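Local coordinates for polycomb protein Scm (Drosophila melanogaster, PDB 5J8Y) that pairs through its SAM domain with that of Sfmbt, linking PRC1 to PhoRC for targeting to Polycomb response elements, at the interface of chains A and B. Sequence-based numbering; all coordinates share one arbitrary frame. Chains: chain A, Polycomb protein Scm; chain B, Polycomb protein Sfmbt.

The three contacts form one continuous patch between the SAM domains of Scm and Sfmbt. Between the centres of their C-alpha atoms, contacts 1 and 2 lie about 5 Å apart, contacts 1 and 3 about 8 Å, and contacts 2 and 3 about 9 Å. All three share B:Gly57 near the start of helix 56-71 of Sfmbt; contacts 1 and 2 also share A:His35 and B:Lys55. The helix start is thus the shared anchor, with a salt bridge in contact 1, an apolar and histidine-capped centre in contact 2, and a second salt bridge in contact 3, which together probably set how the domains are turned in the heterodimer.

Contact 1: the interface of chains A and B. Residues chain A 34-36; chain B 55, 57-58.
The carbonyl oxygen of A:His35 accepts a hydrogen bond from the backbone N of B:Gly57 at 3.0 Å, bent to 133° at the hydrogen. Ring carbon CD of B:Pro58 also touches this oxygen, at 3.3 Å, so the proline packs against the accepting group beside the polar bond. A:Glu36 reaches out over the same proline: its side chain runs roughly perpendicular to B:Pro58, and carboxylate oxygen OE1 comes to 3.4 Å from CG of the pyrrolidine ring. With CG anti to its carbonyl carbon (chi1 -65°) and the chain then straight (chi2 179°), A:Glu36 carries its carboxylate out to the ammonium group of B:Lys55, the two chains meeting at a slant. Its other oxygen, OE2, forms a salt bridge there, with NZ of B:Lys55 and OE2 of A:Glu36 3.3 Å apart; as a hydrogen bond this pair is weak, and its contribution is probably mainly electrostatic. On the way to its partner, the B:Lys55 chain passes the backbone oxygen of A:Lys34, and CE lies 3.4 Å from that O. The aliphatic part of the lysine is therefore laid against the Scm backbone while its tip meets the acid. On the Scm side the site occupies the end of helix 29-34 and the loop that follows; on the Sfmbt side it spans loop residue B:Lys55 and the first turn of helix 56-71, where B:Gly57 and B:Pro58 sit.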
# COMPACT_ATOMS: atom_id res chain seq x y z
N LYS A 34 -9.57 -6.97 3.44
CA LYS A 34 -10.17 -6.16 2.38
C LYS A 34 -9.13 -5.29 1.69
O LYS A 34 -9.07 -5.22 0.46
CB LYS A 34 -11.29 -5.26 2.92
CG LYS A 34 -11.68 -4.15 1.95
CD LYS A 34 -13.06 -3.57 2.22
CE LYS A 34 -13.60 -2.82 1.01
NZ LYS A 34 -12.99 -1.47 0.83
N HIS A 35 -8.29 -4.64 2.49
CA HIS A 35 -7.28 -3.72 1.99
C HIS A 35 -6.02 -4.43 1.53
O HIS A 35 -5.07 -3.82 1.04
CB HIS A 35 -6.97 -2.64 3.03
CG HIS A 35 -8.11 -1.72 3.26
ND1 HIS A 35 -8.41 -0.70 2.40
CD2 HIS A 35 -9.08 -1.72 4.19
CE1 HIS A 35 -9.49 -0.08 2.81
NE2 HIS A 35 -9.92 -0.68 3.90
N GLU A 36 -6.04 -5.74 1.69
CA GLU A 36 -4.94 -6.58 1.23
C GLU A 36 -3.61 -6.11 1.83
O GLU A 36 -2.63 -5.89 1.11
CB GLU A 36 -4.87 -6.59 -0.30
CG GLU A 36 -6.10 -7.23 -0.95
CD GLU A 36 -6.04 -7.22 -2.47
OE1 GLU A 36 -5.03 -6.76 -3.03
OE2 GLU A 36 -7.02 -7.68 -3.09
N LYS B 55 -8.58 0.21 -2.16
CA LYS B 55 -7.76 -0.70 -1.36
C LYS B 55 -6.41 -0.07 -1.04
O LYS B 55 -5.65 0.28 -1.94
CB LYS B 55 -7.56 -2.03 -2.10
CG LYS B 55 -8.84 -2.84 -2.25
CD LYS B 55 -8.62 -4.06 -3.14
CE LYS B 55 -9.66 -5.13 -2.86
NZ LYS B 55 -9.80 -6.08 -4.00
N GLY B 57 -3.62 -1.28 0.58
CA GLY B 57 -2.43 -2.08 0.34
C GLY B 57 -1.88 -1.90 -1.06
O GLY B 57 -0.74 -1.47 -1.23
N PRO B 58 -2.68 -2.24 -2.07
CA PRO B 58 -2.31 -2.04 -3.48
C PRO B 58 -1.99 -0.57 -3.80
O PRO B 58 -1.04 -0.29 -4.52
CB PRO B 58 -3.56 -2.50 -4.24
CG PRO B 58 -4.23 -3.45 -3.33
CD PRO B 58 -3.95 -2.97 -1.94

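Contact 2: the interface of chains A and B. Residues chain A 35, 37, 45, 49, 53-54; chain B 49, 54-57.
With chi1 at -68°, A:His35 holds its imidazole anti to its own carbonyl carbon, and chi2 at -78° turns the ring to aim ND1 at the backbone N of B:Val56, whose two methyls go to different Scm residues. The pairing is the head-to-tail kind of SAM domains: the end-helix surface of Sfmbt, at the start of helix 56-71, docks on the mid-loop surface of Scm. The B:Val56 N to A:His35 ND1 bond measures 3.2 Å, is nearly straight (169° at the hydrogen), and lies almost in the ring plane, so ND1 acts as acceptor for an N-H of the helix's first turn. A:Met54 CG covers one face of the imidazole over its centre and likely helps keep the ring from tilting. The same CG meets the CG2 methyl of B:Val56 at 3.6 Å, while the CG1 methyl faces CD2 of A:Leu45. A:Ile37 places CD1 against CA of B:Gly57 at 3.4 Å, a tight carbon contact. A:Tyr53 packs its CB on CG2 of B:Val56 at 3.7 Å, and CG of B:Met49 lies over its phenol face, 3.8 Å from the ring centroid, a CH-pi contact; methyl CE of B:Met54 touches that ring at CE1, 3.9 Å away. A:Met49 and B:Met49 lie antiparallel, CE of the former 3.9 Å from SD of the latter. A water connects the backbone oxygens of A:Tyr53 and B:Met54.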
# COMPACT_ATOMS: atom_id res chain seq x y z
N HIS A 35 -8.29 -4.64 2.49
CA HIS A 35 -7.28 -3.72 1.99
C HIS A 35 -6.02 -4.43 1.53
O HIS A 35 -5.07 -3.82 1.04
CB HIS A 35 -6.97 -2.64 3.03
CG HIS A 35 -8.11 -1.72 3.26
ND1 HIS A 35 -8.41 -0.70 2.40
CD2 HIS A 35 -9.08 -1.72 4.19
CE1 HIS A 35 -9.49 -0.08 2.81
NE2 HIS A 35 -9.92 -0.68 3.90
N ILE A 37 -3.60 -5.95 3.14
CA ILE A 37 -2.40 -5.51 3.85
C ILE A 37 -1.54 -6.71 4.21
O ILE A 37 -1.71 -7.32 5.27
CB ILE A 37 -2.76 -4.71 5.12
CG1 ILE A 37 -3.63 -3.50 4.77
CG2 ILE A 37 -1.50 -4.26 5.84
CD1 ILE A 37 -3.11 -2.63 3.63
N LEU A 45 2.53 1.52 5.38
CA LEU A 45 1.44 2.28 5.99
C LEU A 45 1.92 3.55 6.67
O LEU A 45 3.10 3.71 6.98
CB LEU A 45 0.70 1.42 7.01
CG LEU A 45 -0.42 0.52 6.49
CD1 LEU A 45 -0.76 -0.52 7.53
CD2 LEU A 45 -1.64 1.34 6.13
N MET A 49 -3.15 7.19 6.01
CA MET A 49 -3.84 6.20 5.19
C MET A 49 -4.75 5.31 6.05
O MET A 49 -5.81 4.89 5.60
CB MET A 49 -2.83 5.33 4.43
CG MET A 49 -1.99 6.10 3.41
SD MET A 49 -2.96 6.82 2.08
CE MET A 49 -3.42 5.35 1.15
N TYR A 53 -8.51 6.20 4.98
CA TYR A 53 -8.96 5.22 4.01
C TYR A 53 -9.30 3.82 4.55
O TYR A 53 -9.99 3.06 3.91
CB TYR A 53 -7.94 5.16 2.89
CG TYR A 53 -8.01 6.37 1.99
CD1 TYR A 53 -9.21 6.72 1.40
CD2 TYR A 53 -6.91 7.17 1.77
CE1 TYR A 53 -9.31 7.82 0.59
CE2 TYR A 53 -7.00 8.29 0.97
CZ TYR A 53 -8.20 8.62 0.38
OH TYR A 53 -8.30 9.72 -0.43
N MET A 54 -8.86 3.50 5.75
CA MET A 54 -9.21 2.22 6.37
C MET A 54 -10.26 2.42 7.46
O MET A 54 -10.85 1.45 7.94
CB MET A 54 -7.97 1.53 6.94
CG MET A 54 -6.90 1.23 5.89
SD MET A 54 -5.47 0.32 6.52
CE MET A 54 -6.21 -1.26 6.92
N MET B 49 -6.29 5.67 -5.12
CA MET B 49 -7.19 4.91 -4.26
C MET B 49 -8.39 4.35 -5.05
O MET B 49 -8.58 3.16 -5.09
CB MET B 49 -7.65 5.73 -3.08
CG MET B 49 -6.68 5.75 -1.92
SD MET B 49 -6.17 4.15 -1.29
CE MET B 49 -7.73 3.48 -0.74
N MET B 54 -10.38 1.34 -3.93
CA MET B 54 -10.31 1.86 -2.58
C MET B 54 -9.57 0.91 -1.64
O MET B 54 -9.88 0.82 -0.48
CB MET B 54 -11.71 2.17 -2.04
CG MET B 54 -12.48 3.24 -2.82
SD MET B 54 -11.58 4.75 -3.17
CE MET B 54 -11.53 5.48 -1.55
N LYS B 55 -8.58 0.21 -2.16
CA LYS B 55 -7.76 -0.70 -1.36
C LYS B 55 -6.41 -0.07 -1.04
O LYS B 55 -5.65 0.28 -1.94
CB LYS B 55 -7.56 -2.03 -2.10
CG LYS B 55 -8.84 -2.84 -2.25
CD LYS B 55 -8.62 -4.06 -3.14
CE LYS B 55 -9.66 -5.13 -2.86
NZ LYS B 55 -9.80 -6.08 -4.00
N VAL B 56 -6.14 0.09 0.24
CA VAL B 56 -4.94 0.76 0.71
C VAL B 56 -3.64 0.02 0.36
O VAL B 56 -2.68 0.63 -0.05
CB VAL B 56 -5.01 1.01 2.24
CG1 VAL B 56 -3.67 1.47 2.82
CG2 VAL B 56 -6.07 2.04 2.53
N GLY B 57 -3.62 -1.28 0.58
CA GLY B 57 -2.43 -2.08 0.34
C GLY B 57 -1.88 -1.90 -1.06
O GLY B 57 -0.74 -1.47 -1.23
O HOH W 1 -10.55 3.24 1.43

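Contact 3: the interface of chains A and B. Residues chain A 38, 40-41, 44; chain B 57, 61.
This is a charged flank of the SAM-SAM heterodimer interface, where a salt bridge between A:Asp38 and B:Lys61 ties Scm to Sfmbt beside a small apolar contact. The two side chains meet tip to tip: ammonium NZ of B:Lys61 lies 2.8 Å from carboxylate oxygen OD2 of A:Asp38 and hydrogen-bonds to it on the syn side, 29° out of the carboxylate plane. NZ also comes within 3.2 Å of OD1 of A:Asp38, a near approach. While chi1 sets the aspartate CG between its backbone N and carbonyl carbon, chi2 (11°) turns OD1 to the backbone N of A:Ala41, which donates to it at 2.9 Å. This is a helix N-cap that likely also orients the carboxylate. An alanine here, lacking the carboxylate, would probably leave the B:Lys61 charge unpaired and its chain free to swing, and weaken the cap of helix 39-44. CD1 of A:Leu44 comes to 4.1 Å from CA of B:Lys61, the two side chains running nearly perpendicular. Nearby, methyl CB of A:Ala41 packs on CA of B:Gly57 at 3.8 Å. In Scm, A:Asp38 immediately precedes helix 39-44, which carries the other residues; in Sfmbt, B:Gly57 and B:Lys61 are one turn apart on helix 56-71.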
# COMPACT_ATOMS: atom_id res chain seq x y z
N ASP A 38 -0.61 -7.05 3.32
CA ASP A 38 0.42 -8.04 3.62
C ASP A 38 1.60 -7.33 4.27
O ASP A 38 1.49 -6.18 4.69
CB ASP A 38 0.84 -8.79 2.35
CG ASP A 38 1.37 -7.87 1.26
OD1 ASP A 38 1.61 -6.67 1.52
OD2 ASP A 38 1.56 -8.35 0.12
N LYS A 40 4.61 -6.25 3.03
CA LYS A 40 5.08 -5.09 2.28
C LYS A 40 4.14 -3.90 2.47
O LYS A 40 4.59 -2.77 2.69
CB LYS A 40 5.21 -5.43 0.79
CG LYS A 40 6.38 -6.34 0.49
CD LYS A 40 6.23 -7.09 -0.83
CE LYS A 40 6.59 -6.24 -2.03
NZ LYS A 40 7.07 -7.08 -3.16
N ALA A 41 2.84 -4.15 2.39
CA ALA A 41 1.85 -3.10 2.57
C ALA A 41 1.90 -2.52 3.98
O ALA A 41 1.80 -1.31 4.17
CB ALA A 41 0.46 -3.64 2.27
N LEU A 44 4.56 -0.07 4.58
CA LEU A 44 4.34 1.14 3.79
C LEU A 44 3.24 2.03 4.37
O LEU A 44 3.04 3.15 3.92
CB LEU A 44 3.99 0.77 2.34
CG LEU A 44 5.13 0.20 1.49
CD1 LEU A 44 4.59 -0.29 0.15
CD2 LEU A 44 6.22 1.24 1.27
N GLY B 57 -3.62 -1.28 0.58
CA GLY B 57 -2.43 -2.08 0.34
C GLY B 57 -1.88 -1.90 -1.06
O GLY B 57 -0.74 -1.47 -1.23
N LYS B 61 1.40 0.30 -2.57
CA LYS B 61 2.37 -0.41 -3.34
C LYS B 61 2.62 0.27 -4.67
O LYS B 61 3.73 0.41 -5.08
CB LYS B 61 1.98 -1.85 -3.52
CG LYS B 61 2.44 -2.80 -2.43
CD LYS B 61 1.72 -4.12 -2.57
CE LYS B 61 2.05 -5.15 -1.55
NZ LYS B 61 1.17 -6.30 -1.68